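Local coordinates for dehydroquinate synthase (Thermus thermophilus, PDB 1UJN) that catalyses the conversion of 3-deoxy-D-arabino-heptulosonate 7-phosphate to 3-dehydroquinate in the route to chorismate, using NAD and a divalent metal ion, at the interface of chains A and B. Numbering follows the deposited sequence. Chains: chain A/B, dehydroquinate synthase.

The interface of chains A and B. Residues chain A 71, 74-75, 78-79, 107-108; chain B 67, 136-138, 142.
The hydroxyl OG of A:Ser75 is the best-held polar atom here, gripped by two acceptors that compete for its one proton: a short bond crosses the dimer interface to B:Glu138 OE1, at 2.7 Å, and a weak, longer one runs back to O of A:Gly71, at 3.4 Å, one turn earlier in helix 67-80. The patch exemplifies a symmetric interface that combines a few directional bonds with close methyl packing. The torsion that sets OG beside its own backbone N (chi1 -75°) serves both bonds. The carboxylate of B:Glu138 is met from above its plane, 34° out of it. A bend at chi2 turns that carboxylate back toward A:Ser75; separately, CB packs on the methyl CB of A:Ala78, 3.8 Å away. An alanine in place of B:Glu138 would keep that CB contact but would probably weaken the interface by losing the carboxylate that accepts the serine hydroxyl. Along the same helix, CD1 of B:Leu136 fits between CB of A:Leu74 and CB of A:Ala78, 4.0 Å from each, while CD1 of B:Leu67 touches the bare CA of A:Gly71. A second anchor is pure backbone: the amide N of A:Leu108 donates to B:Leu142 O at 2.8 Å, nearly straight (163° at H) but above the carbonyl plane. The two leucine side chains run alongside each other, pointing the same way, with their CD2 methyls 3.9 Å apart. This two-fold repeated patch joins helix 67-80 and the 107-108 loop to the partner's own helix 67-80, the end of its strand 131-136 and the segment through B:Leu142, helping to hold the dimer whose integrity matters for function.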
loop_
_atom_site.group_PDB
_atom_site.type_symbol
_atom_site.label_atom_id
_atom_site.label_comp_id
_atom_site.label_asym_id
_atom_site.label_seq_id
_atom_site.Cartn_x
_atom_site.Cartn_y
_atom_site.Cartn_z
ATOM N N GLY A 71 -2.521 -12.030 6.474
ATOM C CA GLY A 71 -1.311 -12.337 7.207
ATOM C C GLY A 71 -0.770 -13.707 6.855
ATOM O O GLY A 71 0.438 -13.893 6.754
ATOM N N LEU A 74 0.960 -13.578 3.399
ATOM C CA LEU A 74 2.237 -12.875 3.502
ATOM C C LEU A 74 3.321 -13.751 4.147
ATOM O O LEU A 74 4.451 -13.812 3.665
ATOM C CB LEU A 74 2.057 -11.576 4.293
ATOM C CG LEU A 74 1.252 -10.482 3.578
ATOM C CD1 LEU A 74 0.823 -9.427 4.588
ATOM C CD2 LEU A 74 2.094 -9.850 2.464
ATOM N N SER A 75 2.981 -14.429 5.237
ATOM C CA SER A 75 3.955 -15.289 5.904
ATOM C C SER A 75 4.336 -16.467 5.017
ATOM O O SER A 75 5.466 -16.956 5.066
ATOM C CB SER A 75 3.398 -15.786 7.236
ATOM O OG SER A 75 3.420 -14.743 8.197
ATOM N N ALA A 78 6.899 -15.098 2.646
ATOM C CA ALA A 78 8.119 -14.855 3.407
ATOM C C ALA A 78 8.847 -16.167 3.683
ATOM O O ALA A 78 10.056 -16.268 3.500
ATOM C CB ALA A 78 7.781 -14.164 4.724
ATOM N N GLU A 79 8.095 -17.164 4.129
ATOM C CA GLU A 79 8.652 -18.477 4.433
ATOM C C GLU A 79 9.452 -19.061 3.271
ATOM O O GLU A 79 10.492 -19.685 3.478
ATOM C CB GLU A 79 7.523 -19.436 4.814
ATOM C CG GLU A 79 7.935 -20.892 4.870
ATOM C CD GLU A 79 6.788 -21.798 5.251
ATOM O OE1 GLU A 79 5.703 -21.271 5.585
ATOM O OE2 GLU A 79 6.970 -23.037 5.222
ATOM N N TYR A 107 3.610 -6.825 -0.002
ATOM C CA TYR A 107 4.703 -7.742 0.313
ATOM C C TYR A 107 5.989 -7.048 -0.140
ATOM O O TYR A 107 6.114 -6.681 -1.310
ATOM C CB TYR A 107 4.529 -9.072 -0.435
ATOM C CG TYR A 107 5.643 -10.069 -0.160
ATOM C CD1 TYR A 107 5.851 -10.572 1.122
ATOM C CD2 TYR A 107 6.513 -10.475 -1.175
ATOM C CE1 TYR A 107 6.898 -11.455 1.393
ATOM C CE2 TYR A 107 7.568 -11.359 -0.914
ATOM C CZ TYR A 107 7.751 -11.841 0.375
ATOM O OH TYR A 107 8.789 -12.708 0.652
ATOM N N LEU A 108 6.928 -6.861 0.789
ATOM C CA LEU A 108 8.197 -6.180 0.507
ATOM C C LEU A 108 7.948 -4.801 -0.112
ATOM O O LEU A 108 8.763 -4.281 -0.867
ATOM C CB LEU A 108 9.069 -7.033 -0.421
ATOM C CG LEU A 108 9.424 -8.424 0.119
ATOM C CD1 LEU A 108 10.258 -9.182 -0.901
ATOM C CD2 LEU A 108 10.173 -8.285 1.438
ATOM N N LEU B 67 1.052 -7.489 12.974
ATOM C CA LEU B 67 -0.188 -7.559 12.220
ATOM C C LEU B 67 -1.342 -7.262 13.177
ATOM O O LEU B 67 -2.355 -6.677 12.793
ATOM C CB LEU B 67 -0.350 -8.950 11.596
ATOM C CG LEU B 67 0.468 -9.189 10.319
ATOM C CD1 LEU B 67 0.593 -10.684 10.049
ATOM C CD2 LEU B 67 -0.206 -8.478 9.144
ATOM N N LEU B 136 6.777 -9.444 10.359
ATOM C CA LEU B 136 6.110 -10.733 10.276
ATOM C C LEU B 136 6.887 -11.674 11.183
ATOM O O LEU B 136 8.040 -11.408 11.521
ATOM C CB LEU B 136 6.159 -11.291 8.851
ATOM C CG LEU B 136 5.307 -10.644 7.762
ATOM C CD1 LEU B 136 5.462 -11.437 6.475
ATOM C CD2 LEU B 136 3.843 -10.619 8.192
ATOM N N PRO B 137 6.262 -12.782 11.597
ATOM C CA PRO B 137 6.979 -13.720 12.462
ATOM C C PRO B 137 8.263 -14.160 11.756
ATOM O O PRO B 137 9.277 -14.440 12.396
ATOM C CB PRO B 137 5.980 -14.863 12.617
ATOM C CG PRO B 137 4.667 -14.146 12.622
ATOM C CD PRO B 137 4.837 -13.141 11.490
ATOM N N GLU B 138 8.211 -14.186 10.426
ATOM C CA GLU B 138 9.340 -14.604 9.602
ATOM C C GLU B 138 10.439 -13.557 9.402
ATOM O O GLU B 138 11.494 -13.865 8.843
ATOM C CB GLU B 138 8.841 -15.075 8.227
ATOM C CG GLU B 138 7.895 -16.278 8.243
ATOM C CD GLU B 138 6.522 -15.964 8.829
ATOM O OE1 GLU B 138 6.052 -14.813 8.691
ATOM O OE2 GLU B 138 5.899 -16.879 9.414
ATOM N N LEU B 142 8.919 -6.856 6.367
ATOM C CA LEU B 142 8.659 -7.659 5.180
ATOM C C LEU B 142 7.337 -7.284 4.523
ATOM O O LEU B 142 6.994 -7.809 3.466
ATOM C CB LEU B 142 8.658 -9.149 5.529
ATOM C CG LEU B 142 9.988 -9.711 6.037
ATOM C CD1 LEU B 142 9.819 -11.198 6.358
ATOM C CD2 LEU B 142 11.066 -9.507 4.988
#